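Local coordinates for protein fructose-bisphosphate aldolase (Slackia heliotrinireducens, PDB 4MOZ) that is an aldolase of the DeoC/LacD family, built as a closed parallel beta/alpha (TIM) barrel and found here in an assembly of five chains, at residues Ala206-Val211 with Gly237-Gly242; Met38-Asp43 with Arg271-Arg276; Tyr99-Asn104 with Gln121-Glu126. All blocks are in the same frame, centred on the assembly; numbering follows the deposited sequence.

In the fold
From the N terminus, the first barrel strand (37-41) opens contact 2, which closes only when the chain returns, after the eighth strand, to helix 271-274. The other two contacts fall within this long loop, one after the other. Contact 3 closes a short loop that leads from strand 99-102 to the start of helix 125-132. Contact 1 follows, pairing neighbouring strands 208-210 and 237-240. Contacts 2 and 3 touch: Leu-39 CD1 lies 3.9 Å from Leu-100 CD2. Contact 1 stays apart from both, its nearest atoms about 6 Å from contact 2 and about 7 Å from contact 3. All three reach the same closed sheet.

Contact 1: Ala206-Val211 with Gly237-Gly242; sequences ADFVKV and GLVCAG
Val-239 holds CG2 between its own N and carbonyl carbon, where it meets CB of Lys-210 at 3.6 Å. The lysine chain bends at chi2 and again at chi4 (133°), the latter placing NZ 3.4 Å from CB of Ala-241. NZ also donates to O of Val-211 at 2.9 Å, from above the carbonyl plane. On the same face of the sheet, CD1 of Phe-208 lies 3.8 Å from CA of Gly-237 and 4.1 Å from CG1 of Val-239.

Val-209 and Leu-238 point to the other face, where helix 191-204 packs on both and helix 222-232 on Leu-238. There CG2 of Val-211 touches CD1 of Leu-238 at 3.9 Å, the two side chains crossing at about a right angle.

Four backbone hydrogen bonds fix the register. That from Val-239 N to Val-209 O is the shortest (2.7 Å) and nearly straight, 172° at the hydrogen. Gly-237 and Val-239 each both donate and accept, the alternation of a parallel pair, and the strand segments diverge by 27°. With helix 222-232 between them, these strands form a beta-alpha-beta crossover of the TIM barrel.

Contact 2: Met38-Asp43 with Arg271-Arg276; sequences MLFACD and RNIHQR
NE2 of His-274 is gripped by two groups: a water 3.1 Å away, and more weakly OE1 of Gln-44. The same water donates to O of Ala-41 over 3.0 Å, so the polar link between strand and helix runs through water. The direct approach supports this reading, since CD2 of His-274, the ring atom closest to O of Ala-41, is still 4.0 Å from it, with the oxygen at the ring edge near its plane. CA of Arg-271 lies over one face of the ring. ND1 is hydrogen-bonded to Asp-62, and the ring also stacks with that of Phe-53, so several independent partners restrict its rotation.

The direct contacts across the two segments are mostly apolar. Phe-40 carries CG anti to its backbone N (chi1 178°), and one side of its ring meets Ile-273 obliquely: CD1 is 3.7 Å from the isoleucine CD1, and CE1 is 3.7 Å from CG2. Farther along the rim, CZ of Phe-40 is 4.3 Å from CB of His-274, which lies near the ring plane. A face of the phenyl ring takes SG of Cys-42, 3.4 Å above the plane and offset toward the rim. Met-38, present as selenomethionine, reaches Ile-273 tip to tip, CE to CD1 at 4.1 Å. Ile-71 of helix 66-74 touches both Phe-40 and Ile-273, while helix 278-294 touches Met-38 and Ile-273.

Within 271-276, Arg-276 holds Asn-272 side-on, NE to the backbone O and NH1 to OD1. Helix 271-274 directly follows strand 266-269, whose pairing with strand 37-41 closes the sheet; the packing therefore lies at the seam of first and last strands in a TIM barrel.

Contact 3: Tyr99-Asn104 with Gln121-Glu126; sequences YLVKMN and QLHDIE
Backbone pairing joins the two segments at one point. Leu-122 N donates to O of Met-103 at 2.8 Å, with 162° at the hydrogen, and Asn-104 forms a single bridge with Gln-121. CG of Leu-122 also packs on that carbonyl oxygen, 3.4 Å away.

Selenium and methyl contacts come next. Met-103, a selenomethionine, is bent at chi2 and again at chi3 (-68°), the latter placing CE 3.5 Å from O of His-123. Its SE lies 3.7 Å from CE1 of His-123 and approaches the imidazole obliquely, in a Met-aromatic contact. The Met-103 and His-123 side chains cross at about a right angle, whereas Gln-121 runs beside Met-103, pointing the same way.

Side-chain hydrogen bonds shape the turn. NE2 of Gln-121 donates to O of His-123 at 2.8 Å, the oxygen lying in the amide plane. ND1 of His-123 donates to O of Asp-124 at 3.1 Å, again in the plane of the donor group and nearly straight (176°). Within 99-104, NZ of Lys-102 donates to O and OD1 of Asn-104 and bonds to Thr-144 OG1, while OD1 also takes the backbone N of Thr-144.

Water supplies the last link: one molecule donates to O of Lys-102 at 2.8 Å and lies 2.7 Å from NE2 of His-123.

Asp-124 N bonds to Gln-161 of a neighbouring subunit, putting this turn at an interface. Through OD1, bonded to Ala-127 N, Asp-124 is the N-cap of helix 125-132, completing a strand-to-helix loop of the beta-alpha-beta unit in a TIM barrel.

Contact 1: Ala206-Val211 with Gly237-Gly242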
loop_
_atom_site.group_PDB
_atom_site.type_symbol
_atom_site.label_atom_id
_atom_site.label_comp_id
_atom_site.label_asym_id
_atom_site.label_seq_id
_atom_site.Cartn_x
_atom_site.Cartn_y
_atom_site.Cartn_z
ATOM N N ALA C 206 -17.738 6.737 16.869
ATOM C CA ALA C 206 -18.794 7.395 16.098
ATOM C C ALA C 206 -19.765 8.182 16.980
ATOM O O ALA C 206 -19.994 7.835 18.141
ATOM C CB ALA C 206 -19.553 6.380 15.255
ATOM N N ASP C 207 -20.324 9.249 16.418
ATOM C CA ASP C 207 -21.392 9.990 17.072
ATOM C C ASP C 207 -22.733 9.280 16.915
ATOM O O ASP C 207 -23.556 9.279 17.837
ATOM C CB ASP C 207 -21.464 11.397 16.497
ATOM C CG ASP C 207 -20.195 12.168 16.733
ATOM O OD1 ASP C 207 -19.823 12.351 17.913
ATOM O OD2 ASP C 207 -19.550 12.559 15.742
ATOM N N PHE C 208 -22.940 8.686 15.741
ATOM C CA PHE C 208 -24.143 7.925 15.439
ATOM C C PHE C 208 -23.795 6.653 14.682
ATOM O O PHE C 208 -22.795 6.607 13.961
ATOM C CB PHE C 208 -25.133 8.761 14.614
ATOM C CG PHE C 208 -25.687 9.946 15.352
ATOM C CD1 PHE C 208 -26.777 9.805 16.204
ATOM C CD2 PHE C 208 -25.114 11.206 15.199
ATOM C CE1 PHE C 208 -27.283 10.896 16.895
ATOM C CE2 PHE C 208 -25.620 12.302 15.881
ATOM C CZ PHE C 208 -26.705 12.147 16.729
ATOM N N VAL C 209 -24.619 5.625 14.858
ATOM C CA VAL C 209 -24.469 4.371 14.133
ATOM C C VAL C 209 -25.790 4.000 13.463
ATOM O O VAL C 209 -26.844 3.991 14.106
ATOM C CB VAL C 209 -23.955 3.218 15.035
ATOM C CG1 VAL C 209 -24.816 3.043 16.281
ATOM C CG2 VAL C 209 -23.860 1.911 14.254
ATOM N N LYS C 210 -25.726 3.722 12.164
ATOM C CA LYS C 210 -26.888 3.273 11.412
ATOM C C LYS C 210 -26.819 1.762 11.221
ATOM O O LYS C 210 -25.856 1.249 10.667
ATOM C CB LYS C 210 -26.987 4.033 10.073
ATOM C CG LYS C 210 -27.747 3.350 8.941
ATOM C CD LYS C 210 -29.192 2.995 9.251
ATOM C CE LYS C 210 -29.869 2.439 8.002
ATOM N NZ LYS C 210 -30.645 1.196 8.249
ATOM N N VAL C 211 -27.841 1.065 11.707
ATOM C CA VAL C 211 -27.930 -0.393 11.593
ATOM C C VAL C 211 -29.257 -0.791 10.956
ATOM O O VAL C 211 -30.171 0.022 10.862
ATOM C CB VAL C 211 -27.809 -1.099 12.971
ATOM C CG1 VAL C 211 -26.420 -0.910 13.571
ATOM C CG2 VAL C 211 -28.889 -0.616 13.934
ATOM N N GLY C 237 -25.224 7.405 19.436
ATOM C CA GLY C 237 -26.648 7.353 19.118
ATOM C C GLY C 237 -26.928 6.389 17.984
ATOM O O GLY C 237 -26.273 6.438 16.943
ATOM N N LEU C 238 -27.897 5.505 18.187
ATOM C CA LEU C 238 -28.249 4.522 17.173
ATOM C C LEU C 238 -29.380 5.049 16.302
ATOM O O LEU C 238 -30.391 5.537 16.810
ATOM C CB LEU C 238 -28.643 3.198 17.829
ATOM C CG LEU C 238 -29.111 2.050 16.931
ATOM C CD1 LEU C 238 -28.795 0.720 17.595
ATOM C CD2 LEU C 238 -30.595 2.160 16.593
ATOM N N VAL C 239 -29.206 4.968 14.990
ATOM C CA VAL C 239 -30.299 5.288 14.082
ATOM C C VAL C 239 -30.653 4.045 13.288
ATOM O O VAL C 239 -29.790 3.221 12.980
ATOM C CB VAL C 239 -30.019 6.508 13.168
ATOM C CG1 VAL C 239 -29.496 7.684 13.983
ATOM C CG2 VAL C 239 -29.050 6.169 12.054
ATOM N N CYS C 240 -31.932 3.900 12.984
ATOM C CA CYS C 240 -32.404 2.717 12.304
ATOM C C CYS C 240 -33.181 3.103 11.047
ATOM O O CYS C 240 -33.095 4.246 10.580
ATOM C CB CYS C 240 -33.258 1.896 13.266
ATOM S SG CYS C 240 -33.348 0.149 12.845
ATOM N N ALA C 241 -33.928 2.150 10.496
ATOM C CA ALA C 241 -34.725 2.387 9.296
ATOM C C ALA C 241 -36.051 1.624 9.346
ATOM O O ALA C 241 -36.132 0.537 9.918
ATOM C CB ALA C 241 -33.933 2.008 8.048
ATOM N N GLY C 242 -37.088 2.208 8.760
ATOM C CA GLY C 242 -38.342 1.496 8.536
ATOM C C GLY C 242 -38.307 0.773 7.199
ATOM O O GLY C 242 -37.450 1.062 6.354
#

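Contact 2: Met38-Asp43 with Arg271-Arg276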
loop_
_atom_site.group_PDB
_atom_site.type_symbol
_atom_site.label_atom_id
_atom_site.label_comp_id
_atom_site.label_asym_id
_atom_site.label_seq_id
_atom_site.Cartn_x
_atom_site.Cartn_y
_atom_site.Cartn_z
HETATM N N MSE C 38 -32.450 12.950 12.130
HETATM C CA MSE C 38 -33.249 12.598 10.960
HETATM C C MSE C 38 -32.328 12.687 9.751
HETATM O O MSE C 38 -31.977 13.784 9.312
HETATM C CB MSE C 38 -34.452 13.540 10.811
HETATM C CG MSE C 38 -35.492 13.098 9.785
HETATM SE SE MSE C 38 -34.843 13.146 7.932
HETATM C CE MSE C 38 -36.547 12.898 7.001
ATOM N N LEU C 39 -31.924 11.531 9.232
ATOM C CA LEU C 39 -30.980 11.463 8.118
ATOM C C LEU C 39 -31.675 11.114 6.804
ATOM O O LEU C 39 -32.328 10.072 6.688
ATOM C CB LEU C 39 -29.855 10.460 8.424
ATOM C CG LEU C 39 -28.717 10.321 7.398
ATOM C CD1 LEU C 39 -27.386 10.058 8.085
ATOM C CD2 LEU C 39 -29.004 9.247 6.350
ATOM N N PHE C 40 -31.527 11.995 5.821
ATOM C CA PHE C 40 -32.024 11.749 4.474
ATOM C C PHE C 40 -30.877 11.183 3.630
ATOM O O PHE C 40 -29.928 11.897 3.275
ATOM C CB PHE C 40 -32.611 13.041 3.890
ATOM C CG PHE C 40 -33.111 12.923 2.470
ATOM C CD1 PHE C 40 -33.727 11.758 2.010
ATOM C CD2 PHE C 40 -32.997 14.006 1.599
ATOM C CE1 PHE C 40 -34.189 11.665 0.708
ATOM C CE2 PHE C 40 -33.466 13.921 0.292
ATOM C CZ PHE C 40 -34.061 12.748 -0.153
ATOM N N ALA C 41 -30.971 9.885 3.340
ATOM C CA ALA C 41 -29.930 9.157 2.622
ATOM C C ALA C 41 -30.064 9.310 1.106
ATOM O O ALA C 41 -31.087 8.946 0.517
ATOM C CB ALA C 41 -29.943 7.685 3.024
ATOM N N CYS C 42 -29.018 9.852 0.488
ATOM C CA CYS C 42 -28.993 10.111 -0.953
ATOM C C CYS C 42 -27.734 9.539 -1.603
ATOM O O CYS C 42 -27.214 10.098 -2.568
ATOM C CB CYS C 42 -29.069 11.619 -1.215
ATOM S SG CYS C 42 -30.583 12.410 -0.625
ATOM N N ASP C 43 -27.255 8.417 -1.074
ATOM C CA ASP C 43 -26.003 7.814 -1.518
ATOM C C ASP C 43 -26.210 6.585 -2.411
ATOM O O ASP C 43 -25.241 5.985 -2.882
ATOM C CB ASP C 43 -25.153 7.437 -0.302
ATOM C CG ASP C 43 -25.805 6.357 0.560
ATOM O OD1 ASP C 43 -27.011 6.476 0.873
ATOM O OD2 ASP C 43 -25.105 5.390 0.932
ATOM N N ARG C 271 -34.728 5.683 -0.187
ATOM C CA ARG C 271 -35.624 5.501 -1.331
ATOM C C ARG C 271 -37.107 5.652 -1.013
ATOM O O ARG C 271 -37.883 6.060 -1.877
ATOM C CB ARG C 271 -35.342 4.181 -2.060
ATOM C CG ARG C 271 -35.604 2.930 -1.247
ATOM C CD ARG C 271 -34.870 1.753 -1.856
ATOM N NE ARG C 271 -34.765 0.643 -0.916
ATOM C CZ ARG C 271 -33.998 -0.429 -1.097
ATOM N NH1 ARG C 271 -33.975 -1.383 -0.175
ATOM N NH2 ARG C 271 -33.252 -0.552 -2.191
ATOM N N ASN C 272 -37.499 5.345 0.221
ATOM C CA ASN C 272 -38.888 5.522 0.629
ATOM C C ASN C 272 -39.338 6.973 0.459
ATOM O O ASN C 272 -40.503 7.240 0.167
ATOM C CB ASN C 272 -39.114 5.049 2.064
ATOM C CG ASN C 272 -40.566 4.680 2.335
ATOM O OD1 ASN C 272 -41.374 4.550 1.412
ATOM N ND2 ASN C 272 -40.903 4.505 3.603
ATOM N N ILE C 273 -38.402 7.903 0.625
ATOM C CA ILE C 273 -38.672 9.309 0.361
ATOM C C ILE C 273 -38.569 9.630 -1.135
ATOM O O ILE C 273 -39.557 10.040 -1.755
ATOM C CB ILE C 273 -37.730 10.237 1.158
ATOM C CG1 ILE C 273 -38.009 10.131 2.661
ATOM C CG2 ILE C 273 -37.883 11.675 0.685
ATOM C CD1 ILE C 273 -36.911 10.709 3.538
ATOM N N HIS C 274 -37.383 9.426 -1.715
ATOM C CA HIS C 274 -37.100 9.969 -3.043
ATOM C C HIS C 274 -37.781 9.300 -4.208
ATOM O O HIS C 274 -37.894 9.908 -5.265
ATOM C CB HIS C 274 -35.596 10.160 -3.290
ATOM C CG HIS C 274 -34.792 8.877 -3.304
ATOM N ND1 HIS C 274 -34.933 7.935 -4.263
ATOM C CD2 HIS C 274 -33.784 8.422 -2.451
ATOM C CE1 HIS C 274 -34.080 6.924 -4.023
ATOM N NE2 HIS C 274 -33.376 7.223 -2.913
ATOM N N GLN C 275 -38.273 8.074 -4.028
ATOM C CA GLN C 275 -39.046 7.398 -5.089
ATOM C C GLN C 275 -40.449 7.989 -5.311
ATOM O O GLN C 275 -41.121 7.662 -6.294
ATOM C CB GLN C 275 -39.131 5.892 -4.843
ATOM C CG GLN C 275 -37.798 5.186 -5.026
ATOM C CD GLN C 275 -37.854 3.698 -4.744
ATOM O OE1 GLN C 275 -38.853 3.178 -4.251
ATOM N NE2 GLN C 275 -36.768 3.005 -5.056
ATOM N N ARG C 276 -40.875 8.863 -4.403
ATOM C CA ARG C 276 -42.168 9.533 -4.502
ATOM C C ARG C 276 -42.031 10.849 -5.259
ATOM O O ARG C 276 -40.924 11.371 -5.410
ATOM C CB ARG C 276 -42.736 9.795 -3.102
ATOM C CG ARG C 276 -43.035 8.535 -2.310
ATOM C CD ARG C 276 -43.294 8.853 -0.848
ATOM N NE ARG C 276 -43.211 7.653 -0.020
ATOM C CZ ARG C 276 -44.238 6.866 0.291
ATOM N NH1 ARG C 276 -44.039 5.799 1.048
ATOM N NH2 ARG C 276 -45.461 7.138 -0.147
HETATM O O HOH W 1 -30.456 7.160 -1.799
#

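Contact 3: Tyr99-Asn104 with Gln121-Glu126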
loop_
_atom_site.group_PDB
_atom_site.type_symbol
_atom_site.label_atom_id
_atom_site.label_comp_id
_atom_site.label_asym_id
_atom_site.label_seq_id
_atom_site.Cartn_x
_atom_site.Cartn_y
_atom_site.Cartn_z
ATOM N N TYR C 99 -25.174 19.184 5.144
ATOM C CA TYR C 99 -24.620 18.084 4.351
ATOM C C TYR C 99 -23.741 17.144 5.165
ATOM O O TYR C 99 -22.881 17.581 5.935
ATOM C CB TYR C 99 -23.848 18.610 3.134
ATOM C CG TYR C 99 -24.734 19.274 2.101
ATOM C CD1 TYR C 99 -25.540 18.510 1.250
ATOM C CD2 TYR C 99 -24.767 20.665 1.974
ATOM C CE1 TYR C 99 -26.355 19.116 0.308
ATOM C CE2 TYR C 99 -25.577 21.283 1.033
ATOM C CZ TYR C 99 -26.369 20.506 0.202
ATOM O OH TYR C 99 -27.176 21.113 -0.736
ATOM N N LEU C 100 -23.989 15.849 4.987
ATOM C CA LEU C 100 -23.131 14.805 5.514
ATOM C C LEU C 100 -22.487 14.105 4.320
ATOM O O LEU C 100 -23.183 13.486 3.503
ATOM C CB LEU C 100 -23.944 13.805 6.331
ATOM C CG LEU C 100 -23.150 12.794 7.164
ATOM C CD1 LEU C 100 -23.050 13.262 8.605
ATOM C CD2 LEU C 100 -23.817 11.432 7.113
ATOM N N VAL C 101 -21.164 14.214 4.211
ATOM C CA VAL C 101 -20.440 13.631 3.083
ATOM C C VAL C 101 -20.154 12.147 3.315
ATOM O O VAL C 101 -19.415 11.772 4.233
ATOM C CB VAL C 101 -19.141 14.400 2.768
ATOM C CG1 VAL C 101 -18.423 13.773 1.577
ATOM C CG2 VAL C 101 -19.451 15.866 2.486
ATOM N N LYS C 102 -20.763 11.312 2.478
ATOM C CA LYS C 102 -20.558 9.873 2.538
ATOM C C LYS C 102 -19.209 9.533 1.907
ATOM O O LYS C 102 -19.042 9.623 0.692
ATOM C CB LYS C 102 -21.716 9.140 1.850
ATOM C CG LYS C 102 -21.637 7.620 1.891
ATOM C CD LYS C 102 -21.537 7.089 3.314
ATOM C CE LYS C 102 -22.042 5.660 3.406
ATOM N NZ LYS C 102 -21.177 4.719 2.640
HETATM N N MSE C 103 -18.258 9.144 2.752
HETATM C CA MSE C 103 -16.849 9.000 2.373
HETATM C C MSE C 103 -16.535 7.782 1.507
HETATM O O MSE C 103 -15.612 7.824 0.697
HETATM C CB MSE C 103 -15.967 8.958 3.621
HETATM C CG MSE C 103 -16.027 10.211 4.455
HETATM SE SE MSE C 103 -15.426 11.789 3.489
HETATM C CE MSE C 103 -13.527 11.354 3.323
ATOM N N ASN C 104 -17.270 6.694 1.701
ATOM C CA ASN C 104 -17.071 5.507 0.879
ATOM C C ASN C 104 -18.330 5.089 0.127
ATOM O O ASN C 104 -19.432 5.475 0.504
ATOM C CB ASN C 104 -16.466 4.349 1.695
ATOM C CG ASN C 104 -17.396 3.804 2.771
ATOM O OD1 ASN C 104 -18.362 4.451 3.191
ATOM N ND2 ASN C 104 -17.088 2.601 3.239
ATOM N N GLN C 121 -12.819 4.139 0.850
ATOM C CA GLN C 121 -12.809 5.586 0.993
ATOM C C GLN C 121 -12.485 6.187 -0.372
ATOM O O GLN C 121 -11.520 5.792 -1.015
ATOM C CB GLN C 121 -11.791 6.032 2.035
ATOM C CG GLN C 121 -11.854 7.524 2.321
ATOM C CD GLN C 121 -11.001 7.933 3.505
ATOM O OE1 GLN C 121 -10.772 7.139 4.422
ATOM N NE2 GLN C 121 -10.533 9.179 3.499
ATOM N N LEU C 122 -13.312 7.128 -0.811
ATOM C CA LEU C 122 -13.258 7.629 -2.182
ATOM C C LEU C 122 -12.252 8.752 -2.384
ATOM O O LEU C 122 -11.835 9.004 -3.506
ATOM C CB LEU C 122 -14.651 8.071 -2.637
ATOM C CG LEU C 122 -15.729 6.983 -2.622
ATOM C CD1 LEU C 122 -17.114 7.573 -2.870
ATOM C CD2 LEU C 122 -15.420 5.872 -3.623
ATOM N N HIS C 123 -11.860 9.414 -1.299
ATOM C CA HIS C 123 -10.921 10.540 -1.344
ATOM C C HIS C 123 -10.519 10.857 0.063
ATOM O O HIS C 123 -11.142 10.376 1.004
ATOM C CB HIS C 123 -11.588 11.764 -1.972
ATOM C CG HIS C 123 -12.980 12.015 -1.447
ATOM N ND1 HIS C 123 -13.211 12.598 -0.254
ATOM C CD2 HIS C 123 -14.229 11.690 -1.975
ATOM C CE1 HIS C 123 -14.537 12.660 -0.036
ATOM N NE2 HIS C 123 -15.159 12.103 -1.089
ATOM N N ASP C 124 -9.493 11.682 0.239
ATOM C CA ASP C 124 -9.079 12.062 1.589
ATOM C C ASP C 124 -10.052 13.056 2.243
ATOM O O ASP C 124 -10.919 13.637 1.572
ATOM C CB ASP C 124 -7.632 12.585 1.611
ATOM C CG ASP C 124 -7.420 13.806 0.719
ATOM O OD1 ASP C 124 -8.380 14.568 0.455
ATOM O OD2 ASP C 124 -6.269 14.012 0.284
ATOM N N ILE C 125 -9.901 13.240 3.552
ATOM C CA ILE C 125 -10.729 14.180 4.295
ATOM C C ILE C 125 -10.484 15.619 3.837
ATOM O O ILE C 125 -11.406 16.430 3.816
ATOM C CB ILE C 125 -10.548 14.033 5.827
ATOM C CG1 ILE C 125 -11.607 14.853 6.579
ATOM C CG2 ILE C 125 -9.127 14.395 6.264
ATOM C CD1 ILE C 125 -11.739 14.497 8.047
ATOM N N GLU C 126 -9.245 15.913 3.451
ATOM C CA GLU C 126 -8.857 17.249 2.995
ATOM C C GLU C 126 -9.729 17.759 1.849
ATOM O O GLU C 126 -10.018 18.950 1.780
ATOM C CB GLU C 126 -7.375 17.279 2.597
ATOM C CG GLU C 126 -6.401 17.320 3.773
ATOM C CD GLU C 126 -6.126 15.957 4.403
ATOM O OE1 GLU C 126 -6.695 14.934 3.958
ATOM O OE2 GLU C 126 -5.321 15.906 5.356
HETATM O O HOH W 2 -17.635 10.996 -1.338
#